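Local coordinates for protein endosialidase (Enterobacteria phage phi92, PDB 4HIZ) that cleaves alpha-2,8 and alpha-2,9 linkages within sialic acid polymers as a phage endosialidase with a beta-propeller catalytic domain, at residues 334-346 / 379-391. Numbering follows the deposited sequence. Where two conformers were deposited one is given.
Sequences FTRRTISQEYADN and ADLGENWNYLRFP. With CA (calcium ion), chain B.
Tyr343 and Tyr387 lie face over face in an offset stack, ring centroids 4.2 Å apart and planes only 14° from parallel. The shift carries Tyr387 CB over the Tyr343 ring as a CH-pi contact, while the Tyr387 hydroxyl runs on to the turn before helix 341-344. There Ser340 N donates to Tyr387 OH at 2.8 Å; a phenol suits this place because its flat ring packs and its far end still accepts a backbone N-H. Ile339 CB sits at the edge of the same ring. From Ile339, CG2 drops over the face of Trp385, 3.8 Å from the centroid of the five-membered ring; with CG1 between N and the carbonyl carbon (chi1 68°), CG2 is the branch left for the indole.

Arg389 folds back through bends at chi2 and chi3, bringing Tyr343 CD1 over one face of its guanidinium, ring and guanidinium planes 37° apart. Its NH2 gives a bond to Glu342 O from above the carbonyl plane, and NH1 binds Gly372 O, so two carbonyls fix the group's rotation. At the other end Arg337 reaches out extended, and NH1 meets Leu381 O in the guanidinium plane at 3.0 Å. Glu383 stacks its carboxylate over the guanidinium face, a long salt bridge of charges alone; water 1 donates to Glu383 OE1 and takes a weak bond from Arg337 NE. Gly382 suits the type I' turn because its backbone angles would press a CB against the preceding carbonyl.

The contact joins outermost strand 335-338 and the helix after it to outermost strand 386-389 of the next sheet and the turn before it, consistent with neighbouring propeller blades. Arg389 bonds at one end, Arg337 and a largely hydrated calcium on Glu383 O at the other; the apolar middle probably supplies shape-matched packing, while directional bonds to backbone carbonyls set the segments' position.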
loop_
_atom_site.group_PDB
_atom_site.type_symbol
_atom_site.label_atom_id
_atom_site.label_comp_id
_atom_site.label_asym_id
_atom_site.label_seq_id
_atom_site.Cartn_x
_atom_site.Cartn_y
_atom_site.Cartn_z
ATOM N N PHE A 334 38.910 -5.442 23.260
ATOM C CA PHE A 334 38.614 -4.029 23.430
ATOM C C PHE A 334 39.005 -3.586 24.808
ATOM O O PHE A 334 39.222 -4.417 25.713
ATOM C CB PHE A 334 37.085 -3.736 23.207
ATOM C CG PHE A 334 36.204 -4.527 24.120
ATOM C CD1 PHE A 334 35.791 -5.805 23.776
ATOM C CD2 PHE A 334 35.852 -4.021 25.377
ATOM C CE1 PHE A 334 35.015 -6.559 24.648
ATOM C CE2 PHE A 334 35.049 -4.762 26.250
ATOM C CZ PHE A 334 34.635 -6.029 25.891
ATOM N N THR A 335 39.129 -2.281 24.979
ATOM C CA THR A 335 39.397 -1.754 26.326
ATOM C C THR A 335 38.365 -0.709 26.668
ATOM O O THR A 335 37.872 0.011 25.808
ATOM C CB THR A 335 40.776 -1.084 26.463
ATOM O OG1 THR A 335 40.945 -0.148 25.390
ATOM C CG2 THR A 335 41.896 -2.121 26.462
ATOM N N ARG A 336 38.021 -0.640 27.953
ATOM C CA ARG A 336 37.059 0.345 28.436
ATOM C C ARG A 336 37.806 1.624 28.780
ATOM O O ARG A 336 38.802 1.599 29.552
ATOM C CB ARG A 336 36.351 -0.177 29.681
ATOM C CG ARG A 336 35.594 -1.480 29.475
ATOM C CD ARG A 336 34.746 -1.789 30.713
ATOM N NE ARG A 336 34.141 -3.113 30.603
ATOM C CZ ARG A 336 32.974 -3.439 31.132
ATOM N NH1 ARG A 336 32.292 -2.533 31.824
ATOM N NH2 ARG A 336 32.511 -4.679 30.991
ATOM N N ARG A 337 37.356 2.737 28.222
ATOM C CA ARG A 337 37.933 4.046 28.522
ATOM C C ARG A 337 36.828 4.967 28.992
ATOM O O ARG A 337 35.897 5.259 28.221
ATOM C CB ARG A 337 38.633 4.598 27.280
ATOM C CG ARG A 337 39.863 3.719 26.884
ATOM C CD ARG A 337 40.478 4.105 25.572
ATOM N NE ARG A 337 41.628 3.222 25.309
ATOM C CZ ARG A 337 42.495 3.385 24.329
ATOM N NH1 ARG A 337 42.377 4.409 23.511
ATOM N NH2 ARG A 337 43.509 2.533 24.202
ATOM N N THR A 338 36.898 5.407 30.238
ATOM C CA THR A 338 35.743 6.116 30.832
ATOM C C THR A 338 35.977 7.611 30.990
ATOM O O THR A 338 37.131 8.079 31.060
ATOM C CB THR A 338 35.378 5.542 32.226
ATOM O OG1 THR A 338 36.514 5.620 33.092
ATOM C CG2 THR A 338 34.941 4.078 32.104
ATOM N N ILE A 339 34.878 8.359 31.044
ATOM C CA ILE A 339 34.952 9.763 31.409
ATOM C C ILE A 339 34.944 9.858 32.939
ATOM O O ILE A 339 34.693 8.865 33.640
ATOM C CB ILE A 339 33.780 10.571 30.789
ATOM C CG1 ILE A 339 32.422 10.176 31.410
ATOM C CG2 ILE A 339 33.779 10.390 29.275
ATOM C CD1 ILE A 339 31.266 11.128 30.960
ATOM N N SER A 340 35.256 11.035 33.458
ATOM C CA SER A 340 35.361 11.264 34.901
ATOM C C SER A 340 34.044 11.015 35.625
ATOM O O SER A 340 32.967 11.258 35.057
ATOM C CB SER A 340 35.798 12.710 35.148
ATOM O OG SER A 340 37.047 12.989 34.522
ATOM N N GLN A 341 34.119 10.614 36.893
ATOM C CA GLN A 341 32.929 10.312 37.667
ATOM C C GLN A 341 31.970 11.505 37.726
ATOM O O GLN A 341 30.738 11.336 37.676
ATOM C CB GLN A 341 33.347 9.902 39.092
ATOM C CG GLN A 341 32.188 9.266 39.852
ATOM C CD GLN A 341 31.838 7.937 39.238
ATOM O OE1 GLN A 341 32.683 7.031 39.190
ATOM N NE2 GLN A 341 30.610 7.807 38.743
ATOM N N GLU A 342 32.540 12.705 37.814
ATOM C CA GLU A 342 31.755 13.941 37.902
ATOM C C GLU A 342 30.724 14.040 36.777
ATOM O O GLU A 342 29.605 14.534 36.976
ATOM C CB GLU A 342 32.698 15.149 37.833
ATOM C CG GLU A 342 32.020 16.489 37.778
ATOM C CD GLU A 342 32.983 17.662 37.869
ATOM O OE1 GLU A 342 34.214 17.440 37.868
ATOM O OE2 GLU A 342 32.506 18.816 37.945
ATOM N N TYR A 343 31.121 13.598 35.590
ATOM C CA TYR A 343 30.272 13.748 34.397
ATOM C C TYR A 343 29.546 12.450 34.043
ATOM O O TYR A 343 28.595 12.466 33.266
ATOM C CB TYR A 343 31.142 14.243 33.235
ATOM C CG TYR A 343 31.689 15.622 33.517
ATOM C CD1 TYR A 343 30.869 16.747 33.405
ATOM C CD2 TYR A 343 33.003 15.797 33.990
ATOM C CE1 TYR A 343 31.352 18.013 33.696
ATOM C CE2 TYR A 343 33.476 17.049 34.291
ATOM C CZ TYR A 343 32.664 18.152 34.133
ATOM O OH TYR A 343 33.178 19.404 34.412
ATOM N N ALA A 344 29.975 11.330 34.644
ATOM C CA ALA A 344 29.259 10.047 34.473
ATOM C C ALA A 344 28.038 9.927 35.388
ATOM O O ALA A 344 27.093 9.180 35.073
ATOM C CB ALA A 344 30.203 8.856 34.737
ATOM N N ASP A 345 28.062 10.613 36.539
ATOM C CA ASP A 345 26.931 10.522 37.476
ATOM C C ASP A 345 25.684 11.011 36.746
ATOM O O ASP A 345 25.773 11.940 35.944
ATOM C CB ASP A 345 27.143 11.416 38.708
ATOM C CG ASP A 345 28.241 10.894 39.616
ATOM O OD1 ASP A 345 28.508 9.677 39.552
ATOM O OD2 ASP A 345 28.815 11.681 40.412
ATOM N N ASN A 346 24.545 10.391 37.018
ATOM C CA ASN A 346 23.303 10.831 36.353
ATOM C C ASN A 346 23.416 10.961 34.825
ATOM O O ASN A 346 22.856 11.886 34.238
ATOM C CB ASN A 346 22.875 12.186 36.916
ATOM C CG ASN A 346 22.759 12.171 38.436
ATOM O OD1 ASN A 346 23.438 12.935 39.163
ATOM N ND2 ASN A 346 21.938 11.284 38.924
ATOM N N ALA A 379 41.671 14.188 22.750
ATOM C CA ALA A 379 42.698 14.174 21.712
ATOM C C ALA A 379 43.558 12.906 21.782
ATOM O O ALA A 379 44.498 12.735 20.988
ATOM C CB ALA A 379 43.581 15.416 21.834
ATOM N N ASP A 380 43.241 12.015 22.720
ATOM C CA ASP A 380 44.013 10.794 22.886
ATOM C C ASP A 380 43.140 9.539 22.986
ATOM O O ASP A 380 43.408 8.629 23.790
ATOM C CB ASP A 380 44.989 10.909 24.071
ATOM C CG ASP A 380 44.286 11.084 25.404
ATOM O OD1 ASP A 380 43.040 11.072 25.439
ATOM O OD2 ASP A 380 45.000 11.223 26.440
ATOM N N LEU A 381 42.112 9.497 22.146
ATOM C CA LEU A 381 41.323 8.293 21.958
ATOM C C LEU A 381 40.636 7.872 23.250
ATOM O O LEU A 381 40.448 6.681 23.497
ATOM C CB LEU A 381 42.197 7.143 21.415
ATOM C CG LEU A 381 42.927 7.534 20.135
ATOM C CD1 LEU A 381 43.929 6.479 19.692
ATOM C CD2 LEU A 381 41.889 7.815 19.063
ATOM N N GLY A 382 40.251 8.844 24.069
ATOM C CA GLY A 382 39.391 8.531 25.193
ATOM C C GLY A 382 40.125 8.311 26.514
ATOM O O GLY A 382 39.490 8.004 27.525
ATOM N N GLU A 383 41.452 8.437 26.525
ATOM C CA GLU A 383 42.176 8.317 27.787
ATOM C C GLU A 383 41.978 9.542 28.667
ATOM O O GLU A 383 41.913 9.422 29.878
ATOM C CB GLU A 383 43.672 8.099 27.549
ATOM C CG GLU A 383 43.980 6.927 26.653
ATOM C CD GLU A 383 44.290 5.677 27.416
ATOM O OE1 GLU A 383 43.434 5.231 28.211
ATOM O OE2 GLU A 383 45.407 5.150 27.229
ATOM N N ASN A 384 41.898 10.722 28.054
ATOM C CA ASN A 384 41.682 11.970 28.792
ATOM C C ASN A 384 40.708 12.853 28.045
ATOM O O ASN A 384 40.763 12.913 26.816
ATOM C CB ASN A 384 43.002 12.710 28.949
ATOM C CG ASN A 384 43.960 11.965 29.870
ATOM O OD1 ASN A 384 43.812 12.007 31.083
ATOM N ND2 ASN A 384 44.896 11.242 29.290
ATOM N N TRP A 385 39.847 13.560 28.778
ATOM C CA TRP A 385 38.812 14.353 28.147
ATOM C C TRP A 385 38.822 15.778 28.675
ATOM O O TRP A 385 39.260 16.021 29.816
ATOM C CB TRP A 385 37.463 13.736 28.480
ATOM C CG TRP A 385 37.267 12.353 27.998
ATOM C CD1 TRP A 385 37.629 11.196 28.644
ATOM C CD2 TRP A 385 36.614 11.947 26.776
ATOM N NE1 TRP A 385 37.262 10.098 27.888
ATOM C CE2 TRP A 385 36.637 10.533 26.743
ATOM C CE3 TRP A 385 36.034 12.648 25.698
ATOM C CZ2 TRP A 385 36.101 9.798 25.690
ATOM C CZ3 TRP A 385 35.500 11.907 24.644
ATOM C CH2 TRP A 385 35.536 10.495 24.649
ATOM N N ASN A 386 38.339 16.705 27.844
ATOM C CA ASN A 386 37.985 18.067 28.239
ATOM C C ASN A 386 36.451 18.157 28.200
ATOM O O ASN A 386 35.837 17.705 27.224
ATOM C CB ASN A 386 38.558 19.037 27.211
ATOM C CG ASN A 386 40.078 19.027 27.226
ATOM O OD1 ASN A 386 40.736 18.688 26.235
ATOM N ND2 ASN A 386 40.635 19.368 28.367
ATOM N N TYR A 387 35.840 18.728 29.245
ATOM C CA TYR A 387 34.389 18.677 29.437
ATOM C C TYR A 387 33.750 20.046 29.413
ATOM O O TYR A 387 34.341 21.030 29.921
ATOM C CB TYR A 387 34.089 18.097 30.829
ATOM C CG TYR A 387 34.690 16.739 31.065
ATOM C CD1 TYR A 387 34.078 15.598 30.560
ATOM C CD2 TYR A 387 35.874 16.598 31.797
ATOM C CE1 TYR A 387 34.621 14.325 30.781
ATOM C CE2 TYR A 387 36.429 15.343 32.024
ATOM C CZ TYR A 387 35.796 14.207 31.516
ATOM O OH TYR A 387 36.354 12.963 31.751
ATOM N N LEU A 388 32.519 20.084 28.889
ATOM C CA LEU A 388 31.679 21.271 28.954
ATOM C C LEU A 388 30.261 20.826 29.336
ATOM O O LEU A 388 29.578 20.176 28.533
ATOM C CB LEU A 388 31.629 21.959 27.581
ATOM C CG LEU A 388 32.894 22.682 27.089
ATOM C CD1 LEU A 388 32.750 23.061 25.616
ATOM C CD2 LEU A 388 33.137 23.935 27.929
ATOM N N ARG A 389 29.815 21.167 30.536
ATOM C CA ARG A 389 28.452 20.830 30.931
ATOM C C ARG A 389 27.467 21.757 30.223
ATOM O O ARG A 389 27.658 22.976 30.211
ATOM C CB ARG A 389 28.318 21.014 32.452
ATOM C CG ARG A 389 26.934 20.647 32.998
ATOM C CD ARG A 389 26.814 19.159 33.231
ATOM N NE ARG A 389 27.668 18.704 34.342
ATOM C CZ ARG A 389 27.650 17.466 34.815
ATOM N NH1 ARG A 389 26.862 16.536 34.269
ATOM N NH2 ARG A 389 28.427 17.139 35.854
ATOM N N PHE A 390 26.408 21.213 29.630
ATOM C CA PHE A 390 25.331 22.106 29.193
ATOM C C PHE A 390 24.634 22.680 30.416
ATOM O O PHE A 390 24.416 21.970 31.389
ATOM C CB PHE A 390 24.296 21.382 28.319
ATOM C CG PHE A 390 24.771 21.072 26.924
ATOM C CD1 PHE A 390 25.436 19.875 26.659
ATOM C CD2 PHE A 390 24.512 21.966 25.875
ATOM C CE1 PHE A 390 25.871 19.568 25.381
ATOM C CE2 PHE A 390 24.942 21.661 24.554
ATOM C CZ PHE A 390 25.599 20.453 24.319
ATOM N N PRO A 391 24.295 23.977 30.384
ATOM C CA PRO A 391 23.596 24.542 31.543
ATOM C C PRO A 391 22.156 23.991 31.607
ATOM O O PRO A 391 21.625 23.446 30.617
ATOM C CB PRO A 391 23.571 26.053 31.236
ATOM C CG PRO A 391 23.613 26.125 29.747
ATOM C CD PRO A 391 24.525 24.978 29.329
HETATM CA CA CA B . 41.267 8.333 32.055
HETATM O O HOH W 1 43.320 2.459 27.825
HETATM O O HOH W 2 39.676 7.409 30.244
HETATM O O HOH W 3 39.082 9.804 32.235
HETATM O O HOH W 4 39.475 7.008 33.156
HETATM O O HOH W 5 27.110 14.195 35.932
HETATM O O HOH W 6 29.853 19.003 37.613
HETATM O O HOH W 7 43.192 9.569 32.697
HETATM O O HOH W 8 42.134 8.100 34.131
HETATM O O HOH W 9 43.289 7.078 31.264
#